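Long-range contact in leucine-rich repeat protein TpLRR (Treponema pallidum, PDB 6MLX), which is of unknown function but is a secreted, probably periplasmic, protein with a BspA-type leucine-rich repeat fold: residues Gly143-Pro157 and Gly166-Leu180. Sequence-based numbering, arbitrary orientation.
Sequences GAFRDCAELASVRLP and GLFEGCRNLVELGNL
Phe145 and Phe168, one from each of two successive coils, show how a leucine-rich repeat solenoid builds its core by laying like on like. Their rings run nearly parallel, planes 13° apart, yet are slid so far that they barely overlap; the touch is Phe145 CD2 to Phe168 CE1, 3.8 Å. Val154, approaching against the direction of Phe168, sets CG2 obliquely 3.7 Å from the same CE1, while Leu156 CD2 reaches the edge of the Phe168 ring and Ala144 CB lies 3.5 Å from Leu167 CD1. This interior is tight and apolar. Along one flank strands 153-155 and 176-178 pair in parallel: Ser153, Val154 and Arg155 match Glu176, Leu177 and Gly178, and Ala152 O accepts from both Val175 N and Glu176 N.

Toward solvent the contact turns polar. Asn173 and Asn179 each donate a side-chain N-H to a backbone carbonyl of the preceding coil: Asn173 ND2 to Ala149 O at 2.8 Å, and Asn179 ND2 to Leu156 O at 2.9 Å, the latter with the acceptor in the amide plane. On the sheet face that carries Ser153 and Arg155, Ser153 OG donates to the anti lone pair of Glu176 OE1, 2.5 Å away. Packing is looser at the charged ends. Arg146, its chain bent at chi3 (-46°), turns NH1 to Glu169 OE1 at 3.2 Å, the two flat groups 72° apart, while its NE pairs with Asp120. Ala149 CB merely rests over one face of the Arg172 guanidinium.

Strand 153-155 is the middle of a three-stranded parallel sheet, between 130-132 and 176-178; Phe145 and Leu151 touch Val131 of the former, and Leu177 and Leu180 meet Leu201 of helix 199-207.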
ATOM      1  N   GLY A 143       4.453  -1.708 -10.607  1.00 27.89           N
ATOM      2  CA  GLY A 143       3.899  -0.377 -10.438  1.00 27.87           C
ATOM      3  C   GLY A 143       3.450  -0.011  -9.035  1.00 28.00           C
ATOM      4  O   GLY A 143       2.680   0.945  -8.872  1.00 27.95           O
ATOM      5  N   ALA A 144       3.918  -0.736  -8.011  1.00 27.99           N
ATOM      6  CA  ALA A 144       3.402  -0.541  -6.659  1.00 28.06           C
ATOM      7  C   ALA A 144       3.548   0.904  -6.191  1.00 28.17           C
ATOM      8  O   ALA A 144       2.695   1.399  -5.453  1.00 28.15           O
ATOM      9  CB  ALA A 144       4.097  -1.483  -5.680  1.00 28.11           C
ATOM     10  N   PHE A 145       4.608   1.591  -6.609  1.00 28.20           N
ATOM     11  CA  PHE A 145       4.795   2.995  -6.266  1.00 28.33           C
ATOM     12  C   PHE A 145       4.846   3.877  -7.513  1.00 28.39           C
ATOM     13  O   PHE A 145       5.537   4.898  -7.537  1.00 28.49           O
ATOM     14  CB  PHE A 145       6.043   3.158  -5.403  1.00 28.61           C
ATOM     15  CG  PHE A 145       5.984   2.350  -4.151  1.00 28.61           C
ATOM     16  CD1 PHE A 145       5.256   2.805  -3.058  1.00 28.53           C
ATOM     17  CD2 PHE A 145       6.606   1.107  -4.080  1.00 28.62           C
ATOM     18  CE1 PHE A 145       5.176   2.052  -1.895  1.00 28.54           C
ATOM     19  CE2 PHE A 145       6.528   0.344  -2.924  1.00 28.55           C
ATOM     20  CZ  PHE A 145       5.813   0.819  -1.833  1.00 28.51           C
ATOM     21  N   ARG A 146       4.092   3.489  -8.546  1.00 28.53           N
ATOM     22  CA  ARG A 146       4.012   4.270  -9.777  1.00 28.47           C
ATOM     23  C   ARG A 146       3.514   5.682  -9.483  1.00 28.47           C
ATOM     24  O   ARG A 146       2.542   5.868  -8.749  1.00 28.37           O
ATOM     25  CB  ARG A 146       3.069   3.572 -10.766  1.00 28.14           C
ATOM     26  CG  ARG A 146       2.952   4.239 -12.140  1.00 28.07           C
ATOM     27  CD  ARG A 146       1.834   3.576 -12.990  1.00 27.59           C
ATOM     28  NE  ARG A 146       1.887   2.113 -12.953  1.00 27.48           N
ATOM     29  CZ  ARG A 146       2.799   1.386 -13.602  1.00 27.45           C
ATOM     30  NH1 ARG A 146       3.733   1.992 -14.321  1.00 27.62           N
ATOM     31  NH2 ARG A 146       2.789   0.057 -13.529  1.00 27.37           N
ATOM     32  N   ASP A 147       4.208   6.678 -10.028  1.00 28.60           N
ATOM     33  CA  ASP A 147       3.789   8.079  -9.932  1.00 28.62           C
ATOM     34  C   ASP A 147       3.660   8.567  -8.491  1.00 28.78           C
ATOM     35  O   ASP A 147       2.815   9.422  -8.195  1.00 28.67           O
ATOM     36  CB  ASP A 147       2.464   8.312 -10.659  1.00 28.32           C
ATOM     37  CG  ASP A 147       2.514   7.863 -12.072  1.00 28.18           C
ATOM     38  OD1 ASP A 147       3.518   8.157 -12.744  1.00 28.31           O
ATOM     39  OD2 ASP A 147       1.563   7.191 -12.498  1.00 27.97           O
ATOM     40  N   CYS A 148       4.478   8.036  -7.584  1.00 28.60           N
ATOM     41  CA  CYS A 148       4.606   8.615  -6.247  1.00 28.85           C
ATOM     42  C   CYS A 148       5.632   9.743  -6.350  1.00 29.16           C
ATOM     43  O   CYS A 148       6.824   9.586  -6.079  1.00 29.31           O
ATOM     44  CB  CYS A 148       4.986   7.544  -5.233  1.00 28.82           C
ATOM     45  SG  CYS A 148       3.612   6.366  -4.912  1.00 28.51           S
ATOM     46  N   ALA A 149       5.148  10.908  -6.784  1.00 29.25           N
ATOM     47  CA  ALA A 149       6.055  11.981  -7.181  1.00 29.51           C
ATOM     48  C   ALA A 149       6.792  12.600  -5.999  1.00 29.82           C
ATOM     49  O   ALA A 149       7.810  13.268  -6.208  1.00 30.04           O
ATOM     50  CB  ALA A 149       5.291  13.065  -7.947  1.00 29.53           C
ATOM     51  N   GLU A 150       6.316  12.404  -4.776  1.00 29.84           N
ATOM     52  CA  GLU A 150       7.002  12.935  -3.608  1.00 30.12           C
ATOM     53  C   GLU A 150       7.788  11.878  -2.835  1.00 30.08           C
ATOM     54  O   GLU A 150       8.446  12.216  -1.837  1.00 30.29           O
ATOM     55  CB  GLU A 150       6.001  13.638  -2.689  1.00 30.21           C
ATOM     56  CG  GLU A 150       5.442  14.953  -3.282  1.00 30.36           C
ATOM     57  CD  GLU A 150       6.469  16.068  -3.419  1.00 30.66           C
ATOM     58  OE1 GLU A 150       7.553  15.997  -2.796  1.00 30.83           O
ATOM     59  OE2 GLU A 150       6.200  17.028  -4.176  1.00 30.74           O
ATOM     60  N   LEU A 151       7.740  10.618  -3.277  1.00 29.81           N
ATOM     61  CA  LEU A 151       8.461   9.518  -2.655  1.00 29.75           C
ATOM     62  C   LEU A 151       9.965   9.755  -2.679  1.00 29.95           C
ATOM     63  O   LEU A 151      10.579   9.711  -3.747  1.00 29.92           O
ATOM     64  CB  LEU A 151       8.132   8.209  -3.369  1.00 29.44           C
ATOM     65  CG  LEU A 151       8.785   6.943  -2.821  1.00 29.33           C
ATOM     66  CD1 LEU A 151       8.483   6.824  -1.336  1.00 29.38           C
ATOM     67  CD2 LEU A 151       8.270   5.745  -3.590  1.00 29.03           C
ATOM     68  N   ALA A 152      10.564   9.989  -1.511  1.00 30.14           N
ATOM     69  CA  ALA A 152      11.983  10.294  -1.408  1.00 30.34           C
ATOM     70  C   ALA A 152      12.829   9.098  -0.981  1.00 30.22           C
ATOM     71  O   ALA A 152      13.988   8.996  -1.388  1.00 30.30           O
ATOM     72  CB  ALA A 152      12.206  11.447  -0.419  1.00 30.63           C
ATOM     73  N   SER A 153      12.274   8.190  -0.187  1.00 30.02           N
ATOM     74  CA  SER A 153      13.050   7.145   0.469  1.00 29.94           C
ATOM     75  C   SER A 153      12.233   5.867   0.567  1.00 29.64           C
ATOM     76  O   SER A 153      11.109   5.889   1.076  1.00 29.58           O
ATOM     77  CB  SER A 153      13.474   7.587   1.878  1.00 30.14           C
ATOM     78  OG  SER A 153      14.191   6.556   2.527  1.00 30.04           O
ATOM     79  N   VAL A 154      12.812   4.760   0.114  1.00 29.46           N
ATOM     80  CA  VAL A 154      12.203   3.437   0.215  1.00 29.17           C
ATOM     81  C   VAL A 154      13.234   2.478   0.787  1.00 29.09           C
ATOM     82  O   VAL A 154      14.343   2.364   0.250  1.00 29.18           O
ATOM     83  CB  VAL A 154      11.713   2.908  -1.150  1.00 29.21           C
ATOM     84  CG1 VAL A 154      11.243   1.457  -1.013  1.00 28.97           C
ATOM     85  CG2 VAL A 154      10.600   3.775  -1.696  1.00 29.17           C
ATOM     86  N   ARG A 155      12.878   1.792   1.866  1.00 29.23           N
ATOM     87  CA  ARG A 155      13.685   0.690   2.371  1.00 29.23           C
ATOM     88  C   ARG A 155      13.029  -0.611   1.928  1.00 28.99           C
ATOM     89  O   ARG A 155      11.850  -0.848   2.215  1.00 29.08           O
ATOM     90  CB  ARG A 155      13.831   0.731   3.891  1.00 29.13           C
ATOM     91  CG  ARG A 155      14.725  -0.399   4.465  1.00 29.02           C
ATOM     92  CD  ARG A 155      14.594  -0.497   5.999  1.00 28.96           C
ATOM     93  NE  ARG A 155      14.926   0.766   6.658  1.00 29.16           N
ATOM     94  CZ  ARG A 155      14.551   1.102   7.893  1.00 29.14           C
ATOM     95  NH1 ARG A 155      13.821   0.270   8.631  1.00 28.95           N
ATOM     96  NH2 ARG A 155      14.898   2.283   8.385  1.00 29.45           N
ATOM     97  N   LEU A 156      13.788  -1.433   1.218  1.00 29.12           N
ATOM     98  CA  LEU A 156      13.299  -2.696   0.701  1.00 28.90           C
ATOM     99  C   LEU A 156      13.363  -3.784   1.773  1.00 28.65           C
ATOM    100  O   LEU A 156      14.144  -3.686   2.726  1.00 28.53           O
ATOM    101  CB  LEU A 156      14.129  -3.112  -0.507  1.00 29.00           C
ATOM    102  CG  LEU A 156      14.063  -2.192  -1.729  1.00 29.23           C
ATOM    103  CD1 LEU A 156      15.195  -2.540  -2.673  1.00 29.27           C
ATOM    104  CD2 LEU A 156      12.727  -2.335  -2.421  1.00 29.11           C
ATOM    105  N   PRO A 157      12.554  -4.840   1.634  1.00 28.65           N
ATOM    106  CA  PRO A 157      12.730  -6.012   2.505  1.00 28.25           C
ATOM    107  C   PRO A 157      14.103  -6.623   2.259  1.00 28.20           C
ATOM    108  O   PRO A 157      14.615  -6.617   1.139  1.00 28.22           O
ATOM    109  CB  PRO A 157      11.607  -6.965   2.062  1.00 28.08           C
ATOM    110  CG  PRO A 157      10.728  -6.182   1.174  1.00 28.26           C
ATOM    111  CD  PRO A 157      11.570  -5.103   0.573  1.00 28.58           C
ATOM    112  N   GLY A 166       8.107  -1.517 -13.622  1.00 28.27           N
ATOM    113  CA  GLY A 166       7.687  -0.157 -13.328  1.00 28.31           C
ATOM    114  C   GLY A 166       7.471   0.144 -11.856  1.00 28.48           C
ATOM    115  O   GLY A 166       6.679   1.028 -11.517  1.00 28.40           O
ATOM    116  N   LEU A 167       8.171  -0.585 -10.975  1.00 28.44           N
ATOM    117  CA  LEU A 167       7.928  -0.456  -9.537  1.00 28.51           C
ATOM    118  C   LEU A 167       8.017   1.001  -9.081  1.00 28.63           C
ATOM    119  O   LEU A 167       7.145   1.484  -8.360  1.00 28.58           O
ATOM    120  CB  LEU A 167       8.909  -1.331  -8.750  1.00 28.65           C
ATOM    121  CG  LEU A 167       8.797  -1.288  -7.222  1.00 28.68           C
ATOM    122  CD1 LEU A 167       7.421  -1.746  -6.773  1.00 28.44           C
ATOM    123  CD2 LEU A 167       9.866  -2.144  -6.599  1.00 28.65           C
ATOM    124  N   PHE A 168       9.047   1.724  -9.520  1.00 28.87           N
ATOM    125  CA  PHE A 168       9.243   3.123  -9.139  1.00 29.03           C
ATOM    126  C   PHE A 168       9.098   4.076 -10.326  1.00 29.03           C
ATOM    127  O   PHE A 168       9.692   5.161 -10.341  1.00 29.15           O
ATOM    128  CB  PHE A 168      10.608   3.311  -8.471  1.00 29.25           C
ATOM    129  CG  PHE A 168      10.794   2.485  -7.230  1.00 29.26           C
ATOM    130  CD1 PHE A 168      10.042   2.746  -6.085  1.00 29.17           C
ATOM    131  CD2 PHE A 168      11.717   1.447  -7.205  1.00 29.34           C
ATOM    132  CE1 PHE A 168      10.217   1.989  -4.938  1.00 29.17           C
ATOM    133  CE2 PHE A 168      11.893   0.677  -6.056  1.00 29.27           C
ATOM    134  CZ  PHE A 168      11.132   0.943  -4.930  1.00 29.22           C
ATOM    135  N   GLU A 169       8.312   3.689 -11.330  1.00 29.24           N
ATOM    136  CA  GLU A 169       8.103   4.542 -12.490  1.00 29.14           C
ATOM    137  C   GLU A 169       7.465   5.869 -12.089  1.00 29.05           C
ATOM    138  O   GLU A 169       6.447   5.907 -11.391  1.00 28.95           O
ATOM    139  CB  GLU A 169       7.233   3.813 -13.518  1.00 28.72           C
ATOM    140  CG  GLU A 169       6.966   4.611 -14.771  1.00 28.53           C
ATOM    141  CD  GLU A 169       6.039   3.882 -15.724  1.00 28.15           C
ATOM    142  OE1 GLU A 169       6.289   2.698 -16.053  1.00 28.03           O
ATOM    143  OE2 GLU A 169       5.015   4.485 -16.094  1.00 28.04           O
ATOM    144  N   GLY A 170       8.072   6.965 -12.531  1.00 29.08           N
ATOM    145  CA  GLY A 170       7.553   8.279 -12.223  1.00 29.10           C
ATOM    146  C   GLY A 170       7.872   8.794 -10.836  1.00 29.35           C
ATOM    147  O   GLY A 170       7.277   9.790 -10.417  1.00 29.28           O
ATOM    148  N   CYS A 171       8.782   8.142 -10.103  1.00 29.18           N
ATOM    149  CA  CYS A 171       9.168   8.598  -8.766  1.00 29.39           C
ATOM    150  C   CYS A 171      10.317   9.582  -8.934  1.00 29.55           C
ATOM    151  O   CYS A 171      11.487   9.291  -8.690  1.00 29.74           O
ATOM    152  CB  CYS A 171       9.539   7.418  -7.874  1.00 29.43           C
ATOM    153  SG  CYS A 171       8.121   6.357  -7.468  1.00 29.18           S
ATOM    154  N   ARG A 172       9.956  10.785  -9.363  1.00 30.27           N
ATOM    155  CA  ARG A 172      10.956  11.767  -9.739  1.00 30.48           C
ATOM    156  C   ARG A 172      11.698  12.366  -8.551  1.00 30.70           C
ATOM    157  O   ARG A 172      12.704  13.044  -8.766  1.00 30.83           O
ATOM    158  CB  ARG A 172      10.311  12.875 -10.562  1.00 30.39           C
ATOM    159  CG  ARG A 172       9.002  13.387 -10.035  1.00 30.22           C
ATOM    160  CD  ARG A 172       8.581  14.616 -10.837  1.00 30.33           C
ATOM    161  NE  ARG A 172       7.208  15.029 -10.555  1.00 30.22           N
ATOM    162  CZ  ARG A 172       6.879  15.852  -9.569  1.00 30.13           C
ATOM    163  NH1 ARG A 172       7.818  16.333  -8.769  1.00 30.54           N
ATOM    164  NH2 ARG A 172       5.617  16.197  -9.376  1.00 30.02           N
ATOM    165  N   ASN A 173      11.253  12.132  -7.315  1.00 30.18           N
ATOM    166  CA  ASN A 173      11.976  12.623  -6.147  1.00 30.44           C
ATOM    167  C   ASN A 173      12.678  11.514  -5.370  1.00 30.43           C
ATOM    168  O   ASN A 173      13.199  11.769  -4.275  1.00 30.55           O
ATOM    169  CB  ASN A 173      11.032  13.397  -5.233  1.00 30.53           C
ATOM    170  CG  ASN A 173      10.939  14.852  -5.619  1.00 30.76           C
ATOM    171  OD1 ASN A 173      11.959  15.532  -5.754  1.00 31.00           O
ATOM    172  ND2 ASN A 173       9.720  15.335  -5.824  1.00 30.69           N
ATOM    173  N   LEU A 174      12.721  10.299  -5.915  1.00 30.14           N
ATOM    174  CA  LEU A 174      13.319   9.174  -5.213  1.00 30.17           C
ATOM    175  C   LEU A 174      14.835   9.324  -5.187  1.00 30.35           C
ATOM    176  O   LEU A 174      15.475   9.432  -6.235  1.00 30.47           O
ATOM    177  CB  LEU A 174      12.918   7.869  -5.894  1.00 29.97           C
ATOM    178  CG  LEU A 174      13.475   6.597  -5.258  1.00 29.98           C
ATOM    179  CD1 LEU A 174      13.035   6.496  -3.789  1.00 29.91           C
ATOM    180  CD2 LEU A 174      13.028   5.378  -6.041  1.00 29.89           C
ATOM    181  N   VAL A 175      15.421   9.345  -3.986  1.00 30.41           N
ATOM    182  CA  VAL A 175      16.865   9.480  -3.869  1.00 30.56           C
ATOM    183  C   VAL A 175      17.510   8.401  -3.016  1.00 30.56           C
ATOM    184  O   VAL A 175      18.739   8.230  -3.076  1.00 30.69           O
ATOM    185  CB  VAL A 175      17.254  10.882  -3.334  1.00 30.89           C
ATOM    186  CG1 VAL A 175      16.695  11.981  -4.224  1.00 30.97           C
ATOM    187  CG2 VAL A 175      16.757  11.059  -1.943  1.00 30.93           C
ATOM    188  N   GLU A 176      16.759   7.649  -2.222  1.00 30.28           N
ATOM    189  CA  GLU A 176      17.322   6.684  -1.287  1.00 30.18           C
ATOM    190  C   GLU A 176      16.587   5.362  -1.420  1.00 29.90           C
ATOM    191  O   GLU A 176      15.355   5.317  -1.359  1.00 29.74           O
ATOM    192  CB  GLU A 176      17.238   7.190   0.153  1.00 30.32           C
ATOM    193  CG  GLU A 176      17.814   6.244   1.180  1.00 30.21           C
ATOM    194  CD  GLU A 176      17.725   6.813   2.590  1.00 30.38           C
ATOM    195  OE1 GLU A 176      16.613   6.947   3.135  1.00 30.36           O
ATOM    196  OE2 GLU A 176      18.765   7.164   3.145  1.00 30.54           O
ATOM    197  N   LEU A 177      17.355   4.290  -1.593  1.00 30.14           N
ATOM    198  CA  LEU A 177      16.827   2.942  -1.757  1.00 30.02           C
ATOM    199  C   LEU A 177      17.621   2.068  -0.794  1.00 29.89           C
ATOM    200  O   LEU A 177      18.719   1.613  -1.120  1.00 30.05           O
ATOM    201  CB  LEU A 177      16.949   2.483  -3.195  1.00 30.06           C
ATOM    202  CG  LEU A 177      16.306   1.148  -3.539  1.00 29.94           C
ATOM    203  CD1 LEU A 177      14.835   1.189  -3.201  1.00 29.79           C
ATOM    204  CD2 LEU A 177      16.514   0.829  -5.013  1.00 30.01           C
ATOM    205  N   GLY A 178      17.085   1.883   0.410  1.00 30.03           N
ATOM    206  CA  GLY A 178      17.785   1.117   1.421  1.00 29.92           C
ATOM    207  C   GLY A 178      17.575  -0.379   1.270  1.00 29.72           C
ATOM    208  O   GLY A 178      16.612  -0.846   0.654  1.00 29.55           O
ATOM    209  N   ASN A 179      18.516  -1.145   1.834  1.00 30.06           N
ATOM    210  CA  ASN A 179      18.436  -2.603   1.787  1.00 29.82           C
ATOM    211  C   ASN A 179      18.463  -3.114   0.360  1.00 29.79           C
ATOM    212  O   ASN A 179      17.745  -4.050   0.014  1.00 29.62           O
ATOM    213  CB  ASN A 179      17.176  -3.126   2.476  1.00 29.55           C
ATOM    214  CG  ASN A 179      17.415  -3.485   3.881  1.00 29.36           C
ATOM    215  OD1 ASN A 179      18.550  -3.467   4.332  1.00 29.50           O
ATOM    216  ND2 ASN A 179      16.357  -3.836   4.599  1.00 29.13           N
ATOM    217  N   LEU A 180      19.227  -2.457  -0.486  1.00 30.48           N
ATOM    218  CA  LEU A 180      19.401  -2.966  -1.834  1.00 30.48           C
ATOM    219  C   LEU A 180      20.234  -4.238  -1.750  1.00 30.28           C
ATOM    220  O   LEU A 180      21.282  -4.239  -1.098  1.00 30.27           O
ATOM    221  CB  LEU A 180      20.078  -1.921  -2.709  1.00 30.95           C
ATOM    222  CG  LEU A 180      20.032  -2.110  -4.219  1.00 31.03           C
ATOM    223  CD1 LEU A 180      18.613  -2.337  -4.733  1.00 30.92           C
ATOM    224  CD2 LEU A 180      20.659  -0.882  -4.890  1.00 31.39           C
TER